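Local coordinates for F420-reducing hydrogenase, subunit beta (Methanothermobacter marburgensis, PDB 4OMF), which probably passes electrons between an iron-sulfur cluster and FAD so that coenzyme F420 is reduced with hydrogen in the F420-reducing hydrogenase, at residues G131-E136 with G252-L257; V199-D204 with Q260-A265. One frame throughout, in Å; residues are numbered along the deposited sequence.

Interaction 1. Residues G131-E136 with G252-L257; sequences GIYCME and GLLEKL. With FAD (flavin-adenine dinucleotide), chain R; SF4 (iron/sulfur cluster), chain N.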
loop_
_atom_site.group_PDB
_atom_site.type_symbol
_atom_site.label_atom_id
_atom_site.label_comp_id
_atom_site.label_asym_id
_atom_site.label_seq_id
_atom_site.Cartn_x
_atom_site.Cartn_y
_atom_site.Cartn_z
ATOM N N GLY C 131 34.153 1.587 10.826
ATOM C CA GLY C 131 33.153 2.375 11.525
ATOM C C GLY C 131 33.678 3.775 11.769
ATOM O O GLY C 131 34.877 3.943 11.982
ATOM N N ILE C 132 32.810 4.780 11.711
ATOM C CA ILE C 132 33.238 6.125 12.095
ATOM C C ILE C 132 32.398 6.596 13.275
ATOM O O ILE C 132 31.244 6.202 13.402
ATOM C CB ILE C 132 33.170 7.124 10.923
ATOM C CG1 ILE C 132 31.807 7.098 10.232
ATOM C CG2 ILE C 132 34.276 6.810 9.893
ATOM C CD1 ILE C 132 31.695 8.122 9.085
ATOM N N TYR C 133 33.002 7.401 14.152
ATOM C CA TYR C 133 32.334 7.833 15.387
ATOM C C TYR C 133 31.173 8.759 15.059
ATOM O O TYR C 133 31.234 9.525 14.100
ATOM C CB TYR C 133 33.283 8.571 16.350
ATOM C CG TYR C 133 34.585 7.881 16.732
ATOM C CD1 TYR C 133 34.803 6.517 16.482
ATOM C CD2 TYR C 133 35.603 8.613 17.330
ATOM C CE1 TYR C 133 36.021 5.909 16.825
ATOM C CE2 TYR C 133 36.817 8.013 17.677
ATOM C CZ TYR C 133 37.014 6.669 17.421
ATOM O OH TYR C 133 38.223 6.100 17.761
ATOM N N CYS C 134 30.127 8.715 15.878
ATOM C CA CYS C 134 28.964 9.562 15.638
ATOM C C CYS C 134 28.228 9.924 16.922
ATOM O O CYS C 134 27.980 9.051 17.751
ATOM C CB CYS C 134 28.000 8.861 14.689
ATOM S SG CYS C 134 26.605 9.905 14.230
ATOM N N MET C 135 27.844 11.195 17.062
ATOM C CA MET C 135 27.063 11.635 18.229
ATOM C C MET C 135 25.624 12.028 17.843
ATOM O O MET C 135 24.713 12.015 18.667
ATOM C CB MET C 135 27.762 12.811 18.921
ATOM C CG MET C 135 27.116 13.216 20.233
ATOM S SD MET C 135 27.364 11.983 21.531
ATOM C CE MET C 135 29.048 12.366 22.036
ATOM N N GLU C 136 25.427 12.383 16.581
ATOM C CA GLU C 136 24.119 12.803 16.086
ATOM C C GLU C 136 24.194 12.944 14.583
ATOM O O GLU C 136 25.279 13.149 14.040
ATOM C CB GLU C 136 23.681 14.139 16.710
ATOM C CG GLU C 136 24.584 15.327 16.383
ATOM C CD GLU C 136 25.659 15.579 17.429
ATOM O OE1 GLU C 136 26.831 15.801 17.047
ATOM O OE2 GLU C 136 25.336 15.572 18.639
ATOM N N GLY C 252 41.132 10.230 27.327
ATOM C CA GLY C 252 40.242 10.746 28.355
ATOM C C GLY C 252 39.030 11.457 27.770
ATOM O O GLY C 252 37.904 11.321 28.265
ATOM N N LEU C 253 39.252 12.221 26.706
ATOM C CA LEU C 253 38.159 12.976 26.105
ATOM C C LEU C 253 37.222 12.025 25.369
ATOM O O LEU C 253 36.011 12.177 25.432
ATOM C CB LEU C 253 38.690 14.052 25.152
ATOM C CG LEU C 253 37.649 14.832 24.346
ATOM C CD1 LEU C 253 36.648 15.552 25.262
ATOM C CD2 LEU C 253 38.306 15.814 23.370
ATOM N N LEU C 254 37.796 11.039 24.691
ATOM C CA LEU C 254 37.004 10.038 23.984
ATOM C C LEU C 254 36.112 9.291 24.975
ATOM O O LEU C 254 34.915 9.130 24.753
ATOM C CB LEU C 254 37.914 9.062 23.221
ATOM C CG LEU C 254 37.229 8.102 22.243
ATOM C CD1 LEU C 254 36.381 8.853 21.222
ATOM C CD2 LEU C 254 38.256 7.233 21.533
ATOM N N GLU C 255 36.697 8.839 26.080
ATOM C CA GLU C 255 35.925 8.111 27.079
ATOM C C GLU C 255 34.851 8.998 27.709
ATOM O O GLU C 255 33.764 8.527 28.031
ATOM C CB GLU C 255 36.848 7.546 28.153
ATOM C CG GLU C 255 37.809 6.491 27.601
ATOM C CD GLU C 255 38.921 6.117 28.579
ATOM O OE1 GLU C 255 39.290 6.953 29.431
ATOM O OE2 GLU C 255 39.431 4.984 28.481
ATOM N N LYS C 256 35.145 10.288 27.866
ATOM C CA LYS C 256 34.163 11.189 28.461
ATOM C C LYS C 256 32.932 11.273 27.565
ATOM O O LYS C 256 31.808 11.078 28.017
ATOM C CB LYS C 256 34.730 12.584 28.670
ATOM C CG LYS C 256 33.803 13.479 29.498
ATOM C CD LYS C 256 33.853 14.929 29.048
ATOM C CE LYS C 256 35.260 15.496 29.128
ATOM N NZ LYS C 256 35.344 16.833 28.464
ATOM N N LEU C 257 33.162 11.555 26.291
ATOM C CA LEU C 257 32.054 11.705 25.338
ATOM C C LEU C 257 31.256 10.401 25.165
ATOM O O LEU C 257 30.028 10.439 25.119
ATOM C CB LEU C 257 32.582 12.203 23.989
ATOM C CG LEU C 257 33.228 13.601 24.076
ATOM C CD1 LEU C 257 33.710 14.088 22.727
ATOM C CD2 LEU C 257 32.259 14.604 24.662
HETATM P PA FAD R . 37.969 10.383 4.978
HETATM O O1A FAD R . 37.657 11.856 5.009
HETATM O O2A FAD R . 39.166 9.809 4.278
HETATM O O5B FAD R . 36.688 9.644 4.385
HETATM C C5B FAD R . 35.450 9.917 5.056
HETATM C C4B FAD R . 34.506 8.748 4.768
HETATM O O4B FAD R . 33.279 8.955 5.471
HETATM C C3B FAD R . 34.186 8.683 3.280
HETATM O O3B FAD R . 34.350 7.354 2.762
HETATM C C2B FAD R . 32.718 9.079 3.225
HETATM O O2B FAD R . 32.037 8.364 2.181
HETATM C C1B FAD R . 32.191 8.702 4.597
HETATM N N9A FAD R . 31.045 9.556 4.952
HETATM C C8A FAD R . 31.031 10.901 4.935
HETATM N N7A FAD R . 29.825 11.371 5.332
HETATM C C5A FAD R . 29.056 10.282 5.611
HETATM C C6A FAD R . 27.662 10.062 6.060
HETATM N N6A FAD R . 26.819 11.103 6.290
HETATM N N1A FAD R . 27.271 8.789 6.233
HETATM C C2A FAD R . 28.075 7.735 5.977
HETATM N N3A FAD R . 29.355 7.855 5.552
HETATM C C4A FAD R . 29.872 9.094 5.361
HETATM N N1 FAD R . 33.841 11.938 14.431
HETATM C C2 FAD R . 34.053 11.993 15.807
HETATM O O2 FAD R . 35.224 11.970 16.235
HETATM N N3 FAD R . 32.960 12.118 16.654
HETATM C C4 FAD R . 31.673 12.137 16.157
HETATM O O4 FAD R . 30.716 12.211 16.958
HETATM C C4X FAD R . 31.506 12.736 14.852
HETATM N N5 FAD R . 30.100 12.854 14.386
HETATM C C5X FAD R . 29.894 12.242 13.067
HETATM C C6 FAD R . 28.566 12.275 12.608
HETATM C C7 FAD R . 28.277 11.924 11.284
HETATM C C7M FAD R . 26.840 11.943 10.782
HETATM C C8 FAD R . 29.331 11.566 10.446
HETATM C C8M FAD R . 29.150 11.172 8.992
HETATM C C9 FAD R . 30.669 11.547 10.896
HETATM C C9A FAD R . 30.970 11.977 12.193
HETATM N N10 FAD R . 32.296 11.865 12.686
HETATM C C10 FAD R . 32.624 12.352 13.938
HETATM C "C1'" FAD R . 33.382 11.184 11.954
HETATM C "C2'" FAD R . 34.252 12.102 11.134
HETATM O "O2'" FAD R . 33.712 13.313 10.868
HETATM C "C3'" FAD R . 34.883 11.466 10.126
HETATM O "O3'" FAD R . 34.064 11.116 9.104
HETATM C "C4'" FAD R . 35.894 10.400 10.513
HETATM O "O4'" FAD R . 36.867 10.895 11.458
HETATM C "C5'" FAD R . 36.593 9.831 9.273
HETATM O "O5'" FAD R . 37.556 10.760 8.798
HETATM P P FAD R . 38.731 10.304 7.813
HETATM O O1P FAD R . 39.366 9.079 8.433
HETATM O O2P FAD R . 39.611 11.478 7.502
HETATM O O3P FAD R . 37.910 9.811 6.496
HETATM FE FE1 SF4 N . 23.036 6.759 14.024
HETATM FE FE2 SF4 N . 23.489 6.869 16.632
HETATM FE FE3 SF4 N . 22.150 8.863 15.465
HETATM FE FE4 SF4 N . 24.776 8.605 14.933
HETATM S S1 SF4 N . 23.849 9.107 17.003
HETATM S S2 SF4 N . 23.091 8.927 13.368
HETATM S S3 SF4 N . 25.062 6.363 15.064
HETATM S S4 SF4 N . 21.418 6.698 15.669
#

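Interaction 2. Residues V199-D204 with Q260-A265; sequences VAELAD and QKKEKA. With KEN (N,N-dimethylmethanamine), chain P; SF4 (iron/sulfur cluster), chain N.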
loop_
_atom_site.group_PDB
_atom_site.type_symbol
_atom_site.label_atom_id
_atom_site.label_comp_id
_atom_site.label_asym_id
_atom_site.label_seq_id
_atom_site.Cartn_x
_atom_site.Cartn_y
_atom_site.Cartn_z
ATOM N N VAL C 199 31.533 5.060 19.535
ATOM C CA VAL C 199 32.744 4.778 18.781
ATOM C C VAL C 199 32.596 3.590 17.835
ATOM O O VAL C 199 33.590 2.940 17.502
ATOM C CB VAL C 199 33.950 4.533 19.720
ATOM C CG1 VAL C 199 34.429 5.849 20.346
ATOM C CG2 VAL C 199 33.612 3.517 20.806
ATOM N N ALA C 200 31.375 3.335 17.371
ATOM C CA ALA C 200 31.124 2.246 16.413
ATOM C C ALA C 200 31.709 0.935 16.948
ATOM O O ALA C 200 32.635 0.377 16.367
ATOM C CB ALA C 200 31.714 2.572 15.034
ATOM N N GLU C 201 31.165 0.474 18.066
ATOM C CA GLU C 201 31.714 -0.652 18.803
ATOM C C GLU C 201 31.715 -1.976 18.053
ATOM O O GLU C 201 32.441 -2.883 18.438
ATOM C CB GLU C 201 30.945 -0.823 20.115
ATOM C CG GLU C 201 31.088 0.390 21.037
ATOM C CD GLU C 201 30.206 0.323 22.273
ATOM O OE1 GLU C 201 29.893 -0.804 22.718
ATOM O OE2 GLU C 201 29.830 1.402 22.798
ATOM N N LEU C 202 30.906 -2.108 17.000
ATOM C CA LEU C 202 30.803 -3.400 16.329
ATOM C C LEU C 202 31.558 -3.440 14.994
ATOM O O LEU C 202 31.491 -4.432 14.268
ATOM C CB LEU C 202 29.322 -3.770 16.113
ATOM C CG LEU C 202 28.528 -3.902 17.429
ATOM C CD1 LEU C 202 27.041 -4.198 17.206
ATOM C CD2 LEU C 202 29.143 -4.958 18.316
ATOM N N ALA C 203 32.275 -2.364 14.664
ATOM C CA ALA C 203 32.995 -2.306 13.398
ATOM C C ALA C 203 34.275 -3.140 13.464
ATOM O O ALA C 203 34.743 -3.474 14.553
ATOM C CB ALA C 203 33.337 -0.857 13.034
ATOM N N ASP C 204 34.857 -3.453 12.314
ATOM C CA ASP C 204 36.163 -4.111 12.314
ATOM C C ASP C 204 37.262 -3.197 12.870
ATOM O O ASP C 204 38.109 -3.643 13.647
ATOM C CB ASP C 204 36.550 -4.546 10.920
ATOM C CG ASP C 204 35.690 -5.678 10.410
ATOM O OD1 ASP C 204 35.423 -6.628 11.184
ATOM O OD2 ASP C 204 35.303 -5.623 9.235
ATOM N N GLN C 260 29.133 10.125 28.234
ATOM C CA GLN C 260 28.050 11.105 28.121
ATOM C C GLN C 260 26.953 10.567 27.208
ATOM O O GLN C 260 25.767 10.679 27.524
ATOM C CB GLN C 260 28.545 12.456 27.579
ATOM C CG GLN C 260 29.346 13.291 28.583
ATOM C CD GLN C 260 29.734 14.652 28.038
ATOM O OE1 GLN C 260 29.418 14.988 26.904
ATOM N NE2 GLN C 260 30.411 15.449 28.856
ATOM N N LYS C 261 27.345 9.989 26.076
ATOM C CA LYS C 261 26.335 9.547 25.100
ATOM C C LYS C 261 25.496 8.425 25.698
ATOM O O LYS C 261 24.274 8.406 25.553
ATOM C CB LYS C 261 26.972 9.094 23.793
ATOM C CG LYS C 261 25.952 8.832 22.676
ATOM C CD LYS C 261 26.631 8.351 21.408
ATOM C CE LYS C 261 25.585 8.247 20.273
ATOM N NZ LYS C 261 26.192 7.776 19.004
ATOM N N LYS C 262 26.157 7.500 26.386
ATOM C CA LYS C 262 25.460 6.352 26.957
ATOM C C LYS C 262 24.509 6.765 28.077
ATOM O O LYS C 262 23.406 6.239 28.180
ATOM C CB LYS C 262 26.453 5.318 27.481
ATOM C CG LYS C 262 27.131 4.517 26.391
ATOM C CD LYS C 262 28.096 3.511 26.981
ATOM C CE LYS C 262 28.978 2.896 25.905
ATOM N NZ LYS C 262 28.198 2.187 24.856
ATOM N N GLU C 263 24.939 7.696 28.929
ATOM C CA GLU C 263 24.082 8.134 30.017
ATOM C C GLU C 263 22.828 8.822 29.476
ATOM O O GLU C 263 21.722 8.630 30.003
ATOM C CB GLU C 263 24.846 9.073 30.948
ATOM C CG GLU C 263 24.059 9.542 32.137
ATOM C CD GLU C 263 24.953 10.214 33.152
ATOM O OE1 GLU C 263 26.035 9.655 33.440
ATOM O OE2 GLU C 263 24.589 11.304 33.643
ATOM N N LYS C 264 23.009 9.611 28.422
ATOM C CA LYS C 264 21.905 10.352 27.824
ATOM C C LYS C 264 20.905 9.374 27.211
ATOM O O LYS C 264 19.685 9.501 27.367
ATOM C CB LYS C 264 22.431 11.319 26.763
ATOM C CG LYS C 264 21.364 12.106 26.030
ATOM C CD LYS C 264 21.997 13.141 25.110
ATOM C CE LYS C 264 22.908 12.487 24.088
ATOM N NZ LYS C 264 22.139 11.658 23.131
ATOM N N ALA C 265 21.445 8.397 26.505
ATOM C CA ALA C 265 20.627 7.379 25.862
ATOM C C ALA C 265 19.819 6.599 26.894
ATOM O O ALA C 265 18.628 6.369 26.703
ATOM C CB ALA C 265 21.490 6.454 25.050
HETATM C CA1 KEN P . 34.812 -9.233 10.160
HETATM C CB1 KEN P . 32.761 -9.976 8.913
HETATM C CC1 KEN P . 33.480 -7.626 8.729
HETATM N NE1 KEN P . 33.959 -9.053 8.906
HETATM FE FE1 SF4 N . 23.036 6.759 14.024
HETATM FE FE2 SF4 N . 23.489 6.869 16.632
HETATM FE FE3 SF4 N . 22.150 8.863 15.465
HETATM FE FE4 SF4 N . 24.776 8.605 14.933
HETATM S S1 SF4 N . 23.849 9.107 17.003
HETATM S S2 SF4 N . 23.091 8.927 13.368
HETATM S S3 SF4 N . 25.062 6.363 15.064
HETATM S S4 SF4 N . 21.418 6.698 15.669
#

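Interaction 1. Residues G131-E136 with G252-L257
Tyr133 and Leu254 meet side chain to side chain, the leucine laying CD1 against the ring carbons CE2 and CD2, 3.7 Å from CE2, while its CD2 lies beside the hydroxyl oxygen. The two side chains cross at about a right angle, Leu254 reaching over from the helix with CG anti to its backbone N (chi1 -170°). A second apolar touch lies one helical turn on: Met135, bent at chi2 (70°) and chi3 (79°), brings its terminal methyl CE 4.0 Å from CB of Leu257, also close to that residue's carbonyl oxygen. No hydrogen bond links the two segments; packing alone joins them.

Toward the flavin the same residues turn their backbone. The carbonyl O of Tyr133 comes 2.9 Å from N10 of FAD. Met135 N lies 3.0 Å from the flavin O4. From the side chain, CB of Tyr133 rests 3.5 Å from C2 in the pyrimidine part of the flavin. An alanine here keeps CB against the flavin but is likely to leave the Leu254 methyls without the ring they pack on, opening a gap where the phenol meets Thr218 and Ile220.

Metal ligation supplies the third kind of contact. Cys134 SG binds the iron FE4 of the cluster at 2.4 Å, and the same sulfur is 3.5 Å from flavin C6, so this one side chain spans the two redox groups. The arrangement is that of a redox cofactor site built at the end of a parallel strand: the residues following strand 126-132 pass between flavin and iron-sulfur cluster, while helix 251-275 packs on Tyr133 and Met135.

Interaction 2. Residues V199-D204 with Q260-A265
A type I beta turn in the loop leading into strand 205-208 carries Glu201, the acidic half of a salt bridge to Lys262 of helix 251-275. Glu201 extends its chain toward the helix, and Lys262 comes from the opposite direction. Its NZ donates a hydrogen bond of 2.7 Å to Glu201 OE2, received on the syn lone pair, the side of the other carboxylate oxygen. Lys262 runs extended until its last torsion, where a bend (chi4 -60°) swings the ammonium to the carboxylate. The same NZ also bonds to the carbonyl of Lys196, so the charge is gripped by two acceptors and its rotation is probably restricted.

One residue earlier, Lys261 is fully extended and sends NZ to within 3.4 Å of sulfur S1 of the cluster. A hydrogen bond to the carbonyl of Asp197 helps hold this ammonium in place, and its positive charge may stabilise added electrons on the cluster.

At the far end of the turn segment, Asp204 is salt-bridged to Arg110 of helix 103-114. In space the loop lies between helix 251-275 and helix 103-114, where Leu202 packs on Thr106, and it leads into strand 205-208 of the mixed sheet.

In the fold
Both interactions use helix 251-275 and both touch the iron-sulfur cluster, interaction 1 through Cys134 and interaction 2 through Lys261; their centres are about 7 Å apart. Interaction 1 is partly buried and apolar, with two buried residues and the flavin alongside; interaction 2 is a surface contact resting on one charged pair. The chemistry follows the place: apolar groups pack beside the cofactors, whereas ions pair between two partly exposed side chains. The two are stitched together as well. Lys261 NZ lies 2.5 Å from Cys134 O, a probable hydrogen bond, its CG packs on Met135 SD, and Tyr133 lies against Val199. Successive parts of one helix thus pack on segment 131-136 and pair with the 199-204 loop.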